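Local coordinates for protein putative phytoene/squalene synthase YisP (Bacillus subtilis subsp. subtilis, PDB 3WE9) that hydrolyses farnesyl diphosphate to farnesol and diphosphate, a phosphatase activity in the phytoene/squalene synthase family that is involved in biofilm formation, at residues A[176-188]-A[198-210]. Numbering follows the deposited sequence.
Sequences RIPRQVMQQFGYT and NKAFTMTWEYIAF
F185 enters helix 199-210 as a knob among A200, M203, T204 and Y207. Its CB lies 3.8 Å from A200 O. With CG anti to the carbonyl carbon (chi1 -54°) and set against M203 CB, the ring passes between two side chains: M203 CB covers one face in a CH-pi contact, and Q184 CB backs the opposite one. On one flank CD1 meets M203 CE at 3.5 Å and CE1 meets the same methyl; the bend at chi3 brings M203 CE back to the ring, while the sulfur, set by the torsions before it, makes an oblique Met-aromatic contact. On the other, CD2 touches T204 OG1, and CE2 comes next to M203 O. The tip, CZ, reaches Y207 CD1 at 3.7 Å, where the edge of the F185 ring turns to the face of the Y207 ring in an offset edge-to-face pair, planes at 64°. Were F185 replaced by an alanine, the hole between M203 and Y207 would probably go unfilled and Y207 lose the ring edge against its face.

T204 OG1 bonds to A200 O at 2.8 Å, and its CG2 meets V181 CG1 (3.8 Å). Q184 OE1 stands over the face of Y207, the amide nearly perpendicular to the ring. Beyond the Schellman turn at G186, F201 CB covers a face of the Y187 ring, 3.5 Å from CE1 of Y187, whose hydroxyl bonds to T196 O.

Helix 179-185 runs at 132° to helix 199-210, axes 8.8 Å apart, at the periphery of this all-helical fold. Helix 189-194 touches I177 and Y187; helix 118-140 meets Y207 and I208.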
loop_
_atom_site.group_PDB
_atom_site.type_symbol
_atom_site.label_atom_id
_atom_site.label_comp_id
_atom_site.label_asym_id
_atom_site.label_seq_id
_atom_site.Cartn_x
_atom_site.Cartn_y
_atom_site.Cartn_z
ATOM N N ARG A 176 -10.704 -11.094 -6.302
ATOM C CA ARG A 176 -11.005 -9.996 -5.390
ATOM C C ARG A 176 -12.046 -9.014 -5.919
ATOM O O ARG A 176 -12.525 -8.161 -5.172
ATOM C CB ARG A 176 -9.710 -9.273 -4.990
ATOM C CG ARG A 176 -8.720 -10.199 -4.263
ATOM C CD ARG A 176 -7.544 -9.437 -3.652
ATOM N NE ARG A 176 -6.476 -10.326 -3.185
ATOM C CZ ARG A 176 -6.587 -11.196 -2.180
ATOM N NH1 ARG A 176 -7.722 -11.313 -1.510
ATOM N NH2 ARG A 176 -5.556 -11.961 -1.848
ATOM N N ILE A 177 -12.405 -9.129 -7.199
ATOM C CA ILE A 177 -13.430 -8.256 -7.774
ATOM C C ILE A 177 -14.783 -8.693 -7.189
ATOM O O ILE A 177 -15.194 -9.845 -7.350
ATOM C CB ILE A 177 -13.494 -8.381 -9.308
ATOM C CG1 ILE A 177 -12.131 -8.024 -9.911
ATOM C CG2 ILE A 177 -14.588 -7.468 -9.861
ATOM C CD1 ILE A 177 -11.990 -8.412 -11.363
ATOM N N PRO A 178 -15.485 -7.777 -6.503
ATOM C CA PRO A 178 -16.784 -8.064 -5.885
ATOM C C PRO A 178 -17.863 -8.463 -6.885
ATOM O O PRO A 178 -18.240 -7.682 -7.757
ATOM C CB PRO A 178 -17.116 -6.763 -5.163
ATOM C CG PRO A 178 -15.779 -6.168 -4.882
ATOM C CD PRO A 178 -15.054 -6.408 -6.174
ATOM N N ARG A 179 -18.366 -9.686 -6.744
ATOM C CA ARG A 179 -19.398 -10.185 -7.642
ATOM C C ARG A 179 -20.675 -9.350 -7.605
ATOM O O ARG A 179 -21.389 -9.257 -8.609
ATOM C CB ARG A 179 -19.697 -11.658 -7.332
ATOM C CG ARG A 179 -18.877 -12.647 -8.170
ATOM C CD ARG A 179 -17.380 -12.315 -8.193
ATOM N NE ARG A 179 -16.640 -13.258 -9.028
ATOM C CZ ARG A 179 -15.326 -13.225 -9.228
ATOM N NH1 ARG A 179 -14.572 -12.285 -8.654
ATOM N NH2 ARG A 179 -14.760 -14.144 -10.001
ATOM N N GLN A 180 -20.975 -8.746 -6.460
ATOM C CA GLN A 180 -22.172 -7.912 -6.359
ATOM C C GLN A 180 -21.979 -6.618 -7.145
ATOM O O GLN A 180 -22.937 -6.061 -7.677
ATOM C CB GLN A 180 -22.500 -7.585 -4.899
ATOM C CG GLN A 180 -23.119 -8.740 -4.129
ATOM C CD GLN A 180 -24.343 -9.296 -4.824
ATOM O OE1 GLN A 180 -25.332 -8.588 -5.033
ATOM N NE2 GLN A 180 -24.283 -10.570 -5.198
ATOM N N VAL A 181 -20.744 -6.136 -7.209
ATOM C CA VAL A 181 -20.465 -4.921 -7.967
ATOM C C VAL A 181 -20.528 -5.284 -9.457
ATOM O O VAL A 181 -21.092 -4.546 -10.261
ATOM C CB VAL A 181 -19.070 -4.337 -7.617
ATOM C CG1 VAL A 181 -18.759 -3.147 -8.522
ATOM C CG2 VAL A 181 -19.047 -3.885 -6.155
ATOM N N MET A 182 -19.963 -6.430 -9.818
ATOM C CA MET A 182 -20.010 -6.873 -11.203
ATOM C C MET A 182 -21.466 -6.968 -11.658
ATOM O O MET A 182 -21.821 -6.500 -12.742
ATOM C CB MET A 182 -19.348 -8.243 -11.354
ATOM C CG MET A 182 -17.830 -8.223 -11.322
ATOM S SD MET A 182 -17.154 -9.866 -11.044
ATOM C CE MET A 182 -17.678 -10.749 -12.538
ATOM N N GLN A 183 -22.301 -7.563 -10.812
ATOM C CA GLN A 183 -23.718 -7.748 -11.122
ATOM C C GLN A 183 -24.455 -6.434 -11.332
ATOM O O GLN A 183 -25.365 -6.352 -12.150
ATOM C CB GLN A 183 -24.402 -8.550 -10.008
ATOM C CG GLN A 183 -25.872 -8.871 -10.290
ATOM C CD GLN A 183 -26.501 -9.762 -9.223
ATOM O OE1 GLN A 183 -26.531 -9.413 -8.042
ATOM N NE2 GLN A 183 -27.005 -10.918 -9.642
ATOM N N GLN A 184 -24.059 -5.416 -10.575
ATOM C CA GLN A 184 -24.645 -4.083 -10.663
ATOM C C GLN A 184 -24.563 -3.544 -12.086
ATOM O O GLN A 184 -25.503 -2.926 -12.585
ATOM C CB GLN A 184 -23.868 -3.103 -9.773
ATOM C CG GLN A 184 -24.332 -2.942 -8.345
ATOM C CD GLN A 184 -23.310 -2.207 -7.486
ATOM O OE1 GLN A 184 -22.626 -1.289 -7.948
ATOM N NE2 GLN A 184 -23.205 -2.609 -6.230
ATOM N N PHE A 185 -23.414 -3.770 -12.719
ATOM C CA PHE A 185 -23.147 -3.260 -14.055
ATOM C C PHE A 185 -23.239 -4.267 -15.200
ATOM O O PHE A 185 -22.992 -3.916 -16.350
ATOM C CB PHE A 185 -21.769 -2.582 -14.046
ATOM C CG PHE A 185 -21.630 -1.526 -12.981
ATOM C CD1 PHE A 185 -22.466 -0.405 -12.982
ATOM C CD2 PHE A 185 -20.707 -1.675 -11.949
ATOM C CE1 PHE A 185 -22.384 0.552 -11.962
ATOM C CE2 PHE A 185 -20.614 -0.727 -10.923
ATOM C CZ PHE A 185 -21.457 0.391 -10.931
ATOM N N GLY A 186 -23.595 -5.508 -14.888
ATOM C CA GLY A 186 -23.722 -6.518 -15.924
ATOM C C GLY A 186 -22.422 -7.120 -16.436
ATOM O O GLY A 186 -22.366 -7.585 -17.576
ATOM N N TYR A 187 -21.375 -7.109 -15.614
ATOM C CA TYR A 187 -20.099 -7.692 -16.010
ATOM C C TYR A 187 -20.168 -9.156 -15.599
ATOM O O TYR A 187 -20.326 -9.474 -14.417
ATOM C CB TYR A 187 -18.930 -6.993 -15.301
ATOM C CG TYR A 187 -17.575 -7.371 -15.867
ATOM C CD1 TYR A 187 -17.283 -7.169 -17.218
ATOM C CD2 TYR A 187 -16.588 -7.936 -15.057
ATOM C CE1 TYR A 187 -16.043 -7.525 -17.748
ATOM C CE2 TYR A 187 -15.344 -8.295 -15.578
ATOM C CZ TYR A 187 -15.083 -8.088 -16.928
ATOM O OH TYR A 187 -13.863 -8.456 -17.457
ATOM N N THR A 188 -20.032 -10.049 -16.572
ATOM C CA THR A 188 -20.149 -11.483 -16.316
ATOM C C THR A 188 -18.893 -12.237 -15.903
ATOM O O THR A 188 -17.780 -11.798 -16.160
ATOM C CB THR A 188 -20.709 -12.183 -17.560
ATOM O OG1 THR A 188 -19.743 -12.093 -18.619
ATOM C CG2 THR A 188 -21.989 -11.505 -18.010
ATOM N N ASN A 198 -14.781 -4.099 -21.213
ATOM C CA ASN A 198 -15.907 -3.451 -21.860
ATOM C C ASN A 198 -16.437 -2.395 -20.907
ATOM O O ASN A 198 -15.857 -2.171 -19.839
ATOM C CB ASN A 198 -17.003 -4.474 -22.198
ATOM C CG ASN A 198 -17.360 -5.368 -21.018
ATOM O OD1 ASN A 198 -17.177 -4.989 -19.861
ATOM N ND2 ASN A 198 -17.887 -6.557 -21.311
ATOM N N LYS A 199 -17.530 -1.740 -21.291
ATOM C CA LYS A 199 -18.135 -0.703 -20.464
ATOM C C LYS A 199 -18.508 -1.238 -19.081
ATOM O O LYS A 199 -18.308 -0.567 -18.072
ATOM C CB LYS A 199 -19.380 -0.139 -21.151
ATOM C CG LYS A 199 -20.092 0.943 -20.349
ATOM C CD LYS A 199 -19.172 2.127 -20.066
ATOM C CE LYS A 199 -19.914 3.237 -19.323
ATOM N NZ LYS A 199 -19.029 4.385 -18.985
ATOM N N ALA A 200 -19.056 -2.447 -19.044
ATOM C CA ALA A 200 -19.449 -3.078 -17.784
ATOM C C ALA A 200 -18.231 -3.209 -16.870
ATOM O O ALA A 200 -18.329 -3.025 -15.652
ATOM C CB ALA A 200 -20.051 -4.452 -18.057
ATOM N N PHE A 201 -17.080 -3.533 -17.450
ATOM C CA PHE A 201 -15.875 -3.662 -16.646
ATOM C C PHE A 201 -15.360 -2.327 -16.131
ATOM O O PHE A 201 -14.999 -2.208 -14.957
ATOM C CB PHE A 201 -14.736 -4.336 -17.412
ATOM C CG PHE A 201 -13.439 -4.342 -16.646
ATOM C CD1 PHE A 201 -13.329 -5.061 -15.455
ATOM C CD2 PHE A 201 -12.358 -3.574 -17.065
ATOM C CE1 PHE A 201 -12.158 -5.012 -14.689
ATOM C CE2 PHE A 201 -11.184 -3.516 -16.310
ATOM C CZ PHE A 201 -11.085 -4.236 -15.116
ATOM N N THR A 202 -15.312 -1.320 -17.000
ATOM C CA THR A 202 -14.812 -0.020 -16.579
ATOM C C THR A 202 -15.710 0.588 -15.503
ATOM O O THR A 202 -15.225 1.273 -14.602
ATOM C CB THR A 202 -14.653 0.954 -17.779
ATOM O OG1 THR A 202 -15.903 1.103 -18.458
ATOM C CG2 THR A 202 -13.608 0.419 -18.754
ATOM N N MET A 203 -17.015 0.341 -15.591
ATOM C CA MET A 203 -17.938 0.841 -14.574
ATOM C C MET A 203 -17.659 0.148 -13.241
ATOM O O MET A 203 -17.705 0.775 -12.184
ATOM C CB MET A 203 -19.390 0.596 -14.992
ATOM C CG MET A 203 -19.851 1.533 -16.092
ATOM S SD MET A 203 -21.541 1.199 -16.580
ATOM C CE MET A 203 -22.439 2.199 -15.379
ATOM N N THR A 204 -17.368 -1.149 -13.306
ATOM C CA THR A 204 -17.053 -1.938 -12.121
ATOM C C THR A 204 -15.757 -1.406 -11.510
ATOM O O THR A 204 -15.673 -1.150 -10.307
ATOM C CB THR A 204 -16.858 -3.427 -12.488
ATOM O OG1 THR A 204 -18.096 -3.958 -12.984
ATOM C CG2 THR A 204 -16.399 -4.237 -11.260
ATOM N N TRP A 205 -14.752 -1.224 -12.359
ATOM C CA TRP A 205 -13.453 -0.729 -11.926
ATOM C C TRP A 205 -13.561 0.671 -11.319
ATOM O O TRP A 205 -13.000 0.932 -10.262
ATOM C CB TRP A 205 -12.491 -0.703 -13.119
ATOM C CG TRP A 205 -11.067 -0.441 -12.766
ATOM C CD1 TRP A 205 -10.091 -1.372 -12.542
ATOM C CD2 TRP A 205 -10.436 0.842 -12.639
ATOM N NE1 TRP A 205 -8.889 -0.750 -12.291
ATOM C CE2 TRP A 205 -9.071 0.606 -12.341
ATOM C CE3 TRP A 205 -10.890 2.162 -12.747
ATOM C CZ2 TRP A 205 -8.153 1.651 -12.155
ATOM C CZ3 TRP A 205 -9.971 3.207 -12.562
ATOM C CH2 TRP A 205 -8.620 2.939 -12.268
ATOM N N GLU A 206 -14.278 1.566 -11.994
ATOM C CA GLU A 206 -14.433 2.933 -11.507
ATOM C C GLU A 206 -15.227 2.999 -10.199
ATOM O O GLU A 206 -14.987 3.863 -9.357
ATOM C CB GLU A 206 -15.098 3.808 -12.578
ATOM C CG GLU A 206 -14.215 4.094 -13.810
ATOM C CD GLU A 206 -12.972 4.926 -13.485
ATOM O OE1 GLU A 206 -12.897 5.482 -12.371
ATOM O OE2 GLU A 206 -12.069 5.032 -14.349
ATOM N N TYR A 207 -16.165 2.077 -10.025
ATOM C CA TYR A 207 -16.967 2.052 -8.804
ATOM C C TYR A 207 -16.056 1.779 -7.607
ATOM O O TYR A 207 -16.215 2.385 -6.546
ATOM C CB TYR A 207 -18.053 0.975 -8.898
ATOM C CG TYR A 207 -19.129 1.087 -7.835
ATOM C CD1 TYR A 207 -20.133 2.052 -7.931
ATOM C CD2 TYR A 207 -19.150 0.221 -6.743
ATOM C CE1 TYR A 207 -21.137 2.150 -6.964
ATOM C CE2 TYR A 207 -20.146 0.309 -5.768
ATOM C CZ TYR A 207 -21.137 1.274 -5.888
ATOM O OH TYR A 207 -22.137 1.349 -4.944
ATOM N N ILE A 208 -15.100 0.867 -7.788
ATOM C CA ILE A 208 -14.148 0.522 -6.735
ATOM C C ILE A 208 -13.100 1.636 -6.603
ATOM O O ILE A 208 -12.686 1.982 -5.495
ATOM C CB ILE A 208 -13.443 -0.831 -7.049
ATOM C CG1 ILE A 208 -14.496 -1.940 -7.171
ATOM C CG2 ILE A 208 -12.428 -1.184 -5.953
ATOM C CD1 ILE A 208 -13.949 -3.259 -7.697
ATOM N N ALA A 209 -12.683 2.207 -7.735
ATOM C CA ALA A 209 -11.692 3.287 -7.712
ATOM C C ALA A 209 -12.257 4.504 -6.958
ATOM O O ALA A 209 -11.518 5.246 -6.300
ATOM C CB ALA A 209 -11.304 3.684 -9.150
ATOM N N PHE A 210 -13.569 4.697 -7.059
ATOM C CA PHE A 210 -14.244 5.803 -6.375
ATOM C C PHE A 210 -14.000 5.705 -4.864
ATOM O O PHE A 210 -13.724 6.708 -4.198
ATOM C CB PHE A 210 -15.750 5.761 -6.665
ATOM C CG PHE A 210 -16.501 6.946 -6.134
ATOM C CD1 PHE A 210 -16.635 8.102 -6.896
ATOM C CD2 PHE A 210 -17.056 6.915 -4.859
ATOM C CE1 PHE A 210 -17.311 9.214 -6.397
ATOM C CE2 PHE A 210 -17.735 8.025 -4.347
ATOM C CZ PHE A 210 -17.861 9.174 -5.120
HETATM O O HOH W 1 -22.124 -1.942 -3.834
#